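Local coordinates for tail fiber protein (Acinetobacter phage AM24, PDB 5W5P), which forms a trimeric tailspike that probably recognises and degrades the capsular polysaccharide of Acinetobacter baumannii, at residues A[226-232]-A[258-263]; A[45-50]-A[92-98]. All blocks are in the same frame, centred on the assembly; numbering follows the deposited sequence.

In the fold
The two contacts sit in different domains of an elongated trimeric spike and follow one another along the chain, contact 2 closing before contact 1 opens. Their centres are about 44 Å apart and their nearest atoms about 29 Å, so neither touches the other. Contact 2 joins a short helix to a hairpin in the N-terminal domain, its centre about 57 Å from the centre of the chain, whereas contact 1 is a rung-to-rung step of the central parallel beta-helix, its centre about 14 Å from that of the chain, and bordered by a second subunit. Bound zinc ions lie about 13 Å from the side chain of Asn230 and about 10 Å from that of Asn47.

Contact 1: residues A[226-232]-A[258-263]; sequences LYNVNMK and QSVTIE
Tyr227 and Gln258 open a rung-to-rung contact of a parallel beta-helix, in which equivalent residues of successive turns lie above one another. Gln258 can be followed outward from CB, which sits over the Tyr227 ring 4.1 Å from its centroid in a CH-pi contact. With CG anti to the backbone N (chi1 167°) and the chain extended beyond it, CD comes over Tyr227 CD2. NE2 ends above the rim, 3.6 Å from Tyr227 CE2, and a water lies among Gln258 OE1, Asn228 OD1 and Ser259 OG. Amide and ring are stacked, their planes 19° apart. The Tyr227 hydroxyl is held by Arg249 and Asp196.

Beyond the corner at Asn228 and Ser259, strands 229-232 and 260-263 run parallel with a ladder of alternating bonds. Val229 N gives to Ser259 O, Thr261 N to Val229 O at 2.9 Å, Met231 N to Thr261 O at 2.8 Å, and Glu263 N to Met231 O. Met231, present as selenomethionine, lies alongside Ile262, its SE 4.1 Å from Ile262 CG1, on the face shared with Val229 and Val260. On the other face Asn230 OD1 rests 3.4 Å from Thr261 CB, while ND2 binds Glu203. Lys232 pairs with Glu264 of the second subunit and Glu263 with Arg286. The chemistry thus divides by face: apolar side chains line one side, and polar groups engaged with neighbouring rungs and the adjoining subunit occupy the other.

Contact 2: residues A[45-50]-A[92-98]; sequences LRNFKP and GIDGTRW
A beta hairpin of the N-terminal domain, in a four-stranded antiparallel sheet, meets the C-terminal end of helix 42-46 here, with Trp98 of strand 97-100 lying against Leu45. Leu45 CD1 is centred over one face of the indole, 3.6 Å from the centroid of its five-membered ring, a CH-pi contact. A chi1 of 179° turns Leu45 CG away from its own N, toward the indole, and CD2 reaches Trp98 CB. Thr96 CG2 covers the opposite face near the rim, so the indole is clasped between Leu45 of the helix and Thr96, which leads into its own strand. At its far end Trp98 CZ2 lies near the plane of the Phe48 ring, at its edge, 3.7 Å from Phe48 CD2; the pair is oblique, its ring planes 34° apart. Pro50 CB comes within 3.8 Å of Trp98 CH2.

The backbones are joined where Ile93 N donates to Arg46 O at 2.8 Å, in the carbonyl plane. The side chains of Ile93 and Asn47 cross obliquely, Ile93 CD1 closest to Asn47 OD1, while Asn47 ND2 binds Asp43 O. The Arg46 guanidinium instead reaches Asp84 and Asp86.

Asp94 shapes the turn: OD1 accepts from Thr96 N at 3.0 Å and OD2 from Thr96 OG1 at 2.8 Å, both from above the carboxylate plane. That double grip fixes the carboxylate, and OD2 also lies 3.4 Å from Pro50 CD. Val57 and Ala75 extend the apolar surroundings of Trp98. Gly92 to Gly95 form a type I turn with a G1 beta bulge at Gly95, overlapped by the Asx turn of Asp94, as in common 3:5 hairpins.

Contact 1: residues A[226-232]-A[258-263]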
loop_
_atom_site.group_PDB
_atom_site.type_symbol
_atom_site.label_atom_id
_atom_site.label_comp_id
_atom_site.label_asym_id
_atom_site.label_seq_id
_atom_site.Cartn_x
_atom_site.Cartn_y
_atom_site.Cartn_z
ATOM N N LEU A 226 22.606 -13.523 -1.000
ATOM C CA LEU A 226 21.549 -13.587 0.003
ATOM C C LEU A 226 20.236 -13.180 -0.651
ATOM O O LEU A 226 20.050 -12.009 -1.002
ATOM C CB LEU A 226 21.880 -12.687 1.194
ATOM C CG LEU A 226 23.110 -13.131 1.994
ATOM C CD1 LEU A 226 23.303 -12.307 3.265
ATOM C CD2 LEU A 226 23.011 -14.607 2.325
ATOM N N TYR A 227 19.337 -14.147 -0.824
ATOM C CA TYR A 227 18.010 -13.923 -1.379
ATOM C C TYR A 227 16.961 -14.113 -0.293
ATOM O O TYR A 227 17.227 -14.695 0.761
ATOM C CB TYR A 227 17.716 -14.883 -2.539
ATOM C CG TYR A 227 18.696 -14.835 -3.693
ATOM C CD1 TYR A 227 19.515 -13.731 -3.896
ATOM C CD2 TYR A 227 18.785 -15.897 -4.596
ATOM C CE1 TYR A 227 20.408 -13.689 -4.951
ATOM C CE2 TYR A 227 19.676 -15.861 -5.661
ATOM C CZ TYR A 227 20.485 -14.756 -5.830
ATOM O OH TYR A 227 21.372 -14.702 -6.878
ATOM N N ASN A 228 15.753 -13.628 -0.576
ATOM C CA ASN A 228 14.620 -13.720 0.340
ATOM C C ASN A 228 15.000 -13.177 1.720
ATOM O O ASN A 228 15.003 -13.888 2.726
ATOM C CB ASN A 228 14.099 -15.158 0.430
ATOM C CG ASN A 228 13.516 -15.661 -0.887
ATOM O OD1 ASN A 228 13.837 -15.153 -1.961
ATOM N ND2 ASN A 228 12.663 -16.673 -0.804
ATOM N N VAL A 229 15.323 -11.885 1.745
ATOM C CA VAL A 229 15.865 -11.222 2.924
ATOM C C VAL A 229 14.849 -10.210 3.432
ATOM O O VAL A 229 14.386 -9.351 2.673
ATOM C CB VAL A 229 17.205 -10.532 2.615
ATOM C CG1 VAL A 229 17.806 -9.942 3.887
ATOM C CG2 VAL A 229 18.167 -11.513 1.963
ATOM N N ASN A 230 14.519 -10.303 4.717
ATOM C CA ASN A 230 13.719 -9.298 5.414
ATOM C C ASN A 230 14.662 -8.493 6.305
ATOM O O ASN A 230 15.127 -8.985 7.337
ATOM C CB ASN A 230 12.608 -9.953 6.232
ATOM C CG ASN A 230 11.394 -10.308 5.396
ATOM O OD1 ASN A 230 11.047 -9.604 4.451
ATOM N ND2 ASN A 230 10.742 -11.410 5.742
HETATM N N MSE A 231 14.955 -7.261 5.898
HETATM C CA MSE A 231 15.723 -6.335 6.725
HETATM C C MSE A 231 14.791 -5.368 7.435
HETATM O O MSE A 231 14.288 -4.433 6.818
HETATM C CB MSE A 231 16.725 -5.547 5.886
HETATM C CG MSE A 231 17.756 -6.398 5.200
HETATM SE SE MSE A 231 19.058 -5.346 4.213
HETATM C CE MSE A 231 20.290 -4.878 5.643
ATOM N N LYS A 232 14.564 -5.584 8.730
ATOM C CA LYS A 232 13.587 -4.804 9.473
ATOM C C LYS A 232 14.094 -4.525 10.883
ATOM O O LYS A 232 14.790 -5.348 11.488
ATOM C CB LYS A 232 12.227 -5.523 9.536
ATOM C CG LYS A 232 11.535 -5.713 8.181
ATOM C CD LYS A 232 10.555 -6.884 8.194
ATOM C CE LYS A 232 9.410 -6.652 9.179
ATOM N NZ LYS A 232 8.644 -7.912 9.479
ATOM N N GLN A 258 17.705 -9.995 -5.409
ATOM C CA GLN A 258 16.509 -10.792 -5.649
ATOM C C GLN A 258 15.749 -10.978 -4.345
ATOM O O GLN A 258 16.291 -11.527 -3.381
ATOM C CB GLN A 258 16.873 -12.141 -6.277
ATOM C CG GLN A 258 15.757 -13.148 -6.272
ATOM C CD GLN A 258 16.172 -14.478 -6.868
ATOM O OE1 GLN A 258 15.599 -15.517 -6.547
ATOM N NE2 GLN A 258 17.156 -14.451 -7.761
ATOM N N SER A 259 14.503 -10.513 -4.317
ATOM C CA SER A 259 13.603 -10.667 -3.177
ATOM C C SER A 259 14.243 -10.140 -1.892
ATOM O O SER A 259 14.572 -10.884 -0.969
ATOM C CB SER A 259 13.173 -12.129 -3.016
ATOM O OG SER A 259 12.346 -12.550 -4.084
ATOM N N VAL A 260 14.413 -8.820 -1.868
ATOM C CA VAL A 260 14.942 -8.106 -0.712
ATOM C C VAL A 260 13.882 -7.110 -0.261
ATOM O O VAL A 260 13.414 -6.293 -1.064
ATOM C CB VAL A 260 16.267 -7.393 -1.032
ATOM C CG1 VAL A 260 16.695 -6.498 0.137
ATOM C CG2 VAL A 260 17.351 -8.411 -1.354
ATOM N N THR A 261 13.494 -7.190 1.012
ATOM C CA THR A 261 12.516 -6.292 1.612
ATOM C C THR A 261 13.203 -5.509 2.721
ATOM O O THR A 261 13.657 -6.096 3.708
ATOM C CB THR A 261 11.316 -7.064 2.166
ATOM O OG1 THR A 261 10.617 -7.705 1.092
ATOM C CG2 THR A 261 10.359 -6.127 2.904
ATOM N N ILE A 262 13.279 -4.193 2.557
ATOM C CA ILE A 262 13.909 -3.295 3.516
ATOM C C ILE A 262 12.811 -2.406 4.083
ATOM O O ILE A 262 12.334 -1.486 3.406
ATOM C CB ILE A 262 15.024 -2.468 2.861
ATOM C CG1 ILE A 262 16.066 -3.396 2.242
ATOM C CG2 ILE A 262 15.653 -1.517 3.864
ATOM C CD1 ILE A 262 17.203 -2.680 1.556
ATOM N N GLU A 263 12.404 -2.678 5.325
ATOM C CA GLU A 263 11.194 -2.093 5.884
ATOM C C GLU A 263 11.381 -1.792 7.366
ATOM O O GLU A 263 11.968 -2.592 8.097
ATOM C CB GLU A 263 9.998 -3.039 5.685
ATOM C CG GLU A 263 8.637 -2.407 5.932
ATOM C CD GLU A 263 7.481 -3.354 5.638
ATOM O OE1 GLU A 263 6.324 -2.885 5.586
ATOM O OE2 GLU A 263 7.729 -4.566 5.470
HETATM O O HOH W 1 19.828 -10.230 -3.352
HETATM O O HOH W 2 13.347 -15.406 -4.770
HETATM O O HOH W 3 8.661 -9.301 3.414
#

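Contact 2: residues A[45-50]-A[92-98]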
loop_
_atom_site.group_PDB
_atom_site.type_symbol
_atom_site.label_atom_id
_atom_site.label_comp_id
_atom_site.label_asym_id
_atom_site.label_seq_id
_atom_site.Cartn_x
_atom_site.Cartn_y
_atom_site.Cartn_z
ATOM N N LEU A 45 37.500 -24.083 34.154
ATOM C CA LEU A 45 36.669 -25.238 33.830
ATOM C C LEU A 45 37.502 -26.365 33.236
ATOM O O LEU A 45 37.366 -27.523 33.645
ATOM C CB LEU A 45 35.549 -24.835 32.875
ATOM C CG LEU A 45 34.615 -25.966 32.440
ATOM C CD1 LEU A 45 33.725 -26.421 33.589
ATOM C CD2 LEU A 45 33.774 -25.533 31.254
ATOM N N ARG A 46 38.380 -26.044 32.280
ATOM C CA ARG A 46 39.215 -27.073 31.662
ATOM C C ARG A 46 40.115 -27.760 32.681
ATOM O O ARG A 46 40.508 -28.914 32.478
ATOM C CB ARG A 46 40.060 -26.467 30.539
ATOM C CG ARG A 46 39.262 -26.072 29.303
ATOM C CD ARG A 46 40.176 -25.746 28.132
ATOM N NE ARG A 46 39.421 -25.321 26.963
ATOM C CZ ARG A 46 39.250 -24.051 26.607
ATOM N NH1 ARG A 46 39.790 -23.079 27.329
ATOM N NH2 ARG A 46 38.542 -23.751 25.529
ATOM N N ASN A 47 40.456 -27.076 33.771
ATOM C CA ASN A 47 41.256 -27.673 34.832
ATOM C C ASN A 47 40.409 -28.328 35.913
ATOM O O ASN A 47 40.965 -28.956 36.821
ATOM C CB ASN A 47 42.165 -26.614 35.467
ATOM C CG ASN A 47 43.333 -26.248 34.580
ATOM O OD1 ASN A 47 44.458 -26.691 34.802
ATOM N ND2 ASN A 47 43.070 -25.447 33.556
ATOM N N PHE A 48 39.088 -28.201 35.837
ATOM C CA PHE A 48 38.184 -28.756 36.830
ATOM C C PHE A 48 37.727 -30.147 36.411
ATOM O O PHE A 48 37.479 -30.405 35.229
ATOM C CB PHE A 48 36.980 -27.830 37.009
ATOM C CG PHE A 48 35.944 -28.349 37.964
ATOM C CD1 PHE A 48 36.210 -28.428 39.322
ATOM C CD2 PHE A 48 34.696 -28.739 37.506
ATOM C CE1 PHE A 48 35.253 -28.897 40.205
ATOM C CE2 PHE A 48 33.733 -29.208 38.383
ATOM C CZ PHE A 48 34.011 -29.285 39.734
ATOM N N LYS A 49 37.629 -31.046 37.387
ATOM C CA LYS A 49 37.122 -32.388 37.152
ATOM C C LYS A 49 35.748 -32.533 37.787
ATOM O O LYS A 49 35.574 -32.156 38.954
ATOM C CB LYS A 49 38.083 -33.441 37.721
ATOM C CG LYS A 49 39.428 -33.490 37.003
ATOM C CD LYS A 49 40.488 -34.222 37.816
ATOM C CE LYS A 49 40.157 -35.700 37.954
ATOM N NZ LYS A 49 41.162 -36.428 38.781
ATOM N N PRO A 50 34.756 -33.051 37.065
ATOM C CA PRO A 50 33.403 -33.125 37.626
ATOM C C PRO A 50 33.331 -34.099 38.789
ATOM O O PRO A 50 34.036 -35.109 38.832
ATOM C CB PRO A 50 32.555 -33.611 36.445
ATOM C CG PRO A 50 33.517 -34.340 35.571
ATOM C CD PRO A 50 34.827 -33.618 35.707
ATOM N N GLY A 92 38.072 -30.630 28.995
ATOM C CA GLY A 92 38.984 -30.488 30.111
ATOM C C GLY A 92 40.229 -31.353 29.977
ATOM O O GLY A 92 40.319 -32.250 29.138
ATOM N N ILE A 93 41.212 -31.065 30.834
ATOM C CA ILE A 93 42.461 -31.824 30.821
ATOM C C ILE A 93 42.205 -33.295 31.129
ATOM O O ILE A 93 42.889 -34.178 30.595
ATOM C CB ILE A 93 43.471 -31.194 31.803
ATOM C CG1 ILE A 93 43.913 -29.821 31.290
ATOM C CG2 ILE A 93 44.682 -32.091 31.997
ATOM C CD1 ILE A 93 44.261 -28.839 32.387
ATOM N N ASP A 94 41.206 -33.585 31.965
ATOM C CA ASP A 94 40.798 -34.958 32.239
ATOM C C ASP A 94 40.048 -35.605 31.078
ATOM O O ASP A 94 39.720 -36.794 31.164
ATOM C CB ASP A 94 39.931 -34.998 33.499
ATOM C CG ASP A 94 38.634 -34.214 33.348
ATOM O OD1 ASP A 94 38.518 -33.402 32.401
ATOM O OD2 ASP A 94 37.731 -34.404 34.193
ATOM N N GLY A 95 39.766 -34.864 30.008
ATOM C CA GLY A 95 39.016 -35.382 28.885
ATOM C C GLY A 95 37.521 -35.148 28.947
ATOM O O GLY A 95 36.816 -35.515 27.999
ATOM N N THR A 96 37.020 -34.552 30.027
ATOM C CA THR A 96 35.593 -34.297 30.160
ATOM C C THR A 96 35.130 -33.301 29.106
ATOM O O THR A 96 35.707 -32.217 28.963
ATOM C CB THR A 96 35.274 -33.762 31.555
ATOM O OG1 THR A 96 35.528 -34.780 32.534
ATOM C CG2 THR A 96 33.819 -33.339 31.640
ATOM N N ARG A 97 34.084 -33.671 28.367
ATOM C CA ARG A 97 33.463 -32.771 27.399
ATOM C C ARG A 97 32.395 -31.961 28.119
ATOM O O ARG A 97 31.318 -32.473 28.436
ATOM C CB ARG A 97 32.881 -33.548 26.226
ATOM C CG ARG A 97 33.813 -33.615 25.035
ATOM C CD ARG A 97 34.808 -34.757 25.201
ATOM N NE ARG A 97 35.827 -34.757 24.156
ATOM C CZ ARG A 97 37.020 -35.325 24.278
ATOM N NH1 ARG A 97 37.353 -35.938 25.406
ATOM N NH2 ARG A 97 37.878 -35.280 23.270
ATOM N N TRP A 98 32.705 -30.693 28.383
ATOM C CA TRP A 98 31.745 -29.745 28.931
ATOM C C TRP A 98 30.979 -29.085 27.787
ATOM O O TRP A 98 31.582 -28.575 26.837
ATOM C CB TRP A 98 32.457 -28.683 29.775
ATOM C CG TRP A 98 33.128 -29.228 31.018
ATOM C CD1 TRP A 98 34.439 -29.584 31.157
ATOM C CD2 TRP A 98 32.513 -29.469 32.291
ATOM N NE1 TRP A 98 34.674 -30.037 32.431
ATOM C CE2 TRP A 98 33.508 -29.972 33.148
ATOM C CE3 TRP A 98 31.217 -29.305 32.788
ATOM C CZ2 TRP A 98 33.250 -30.314 34.474
ATOM C CZ3 TRP A 98 30.963 -29.647 34.107
ATOM C CH2 TRP A 98 31.971 -30.145 34.931
#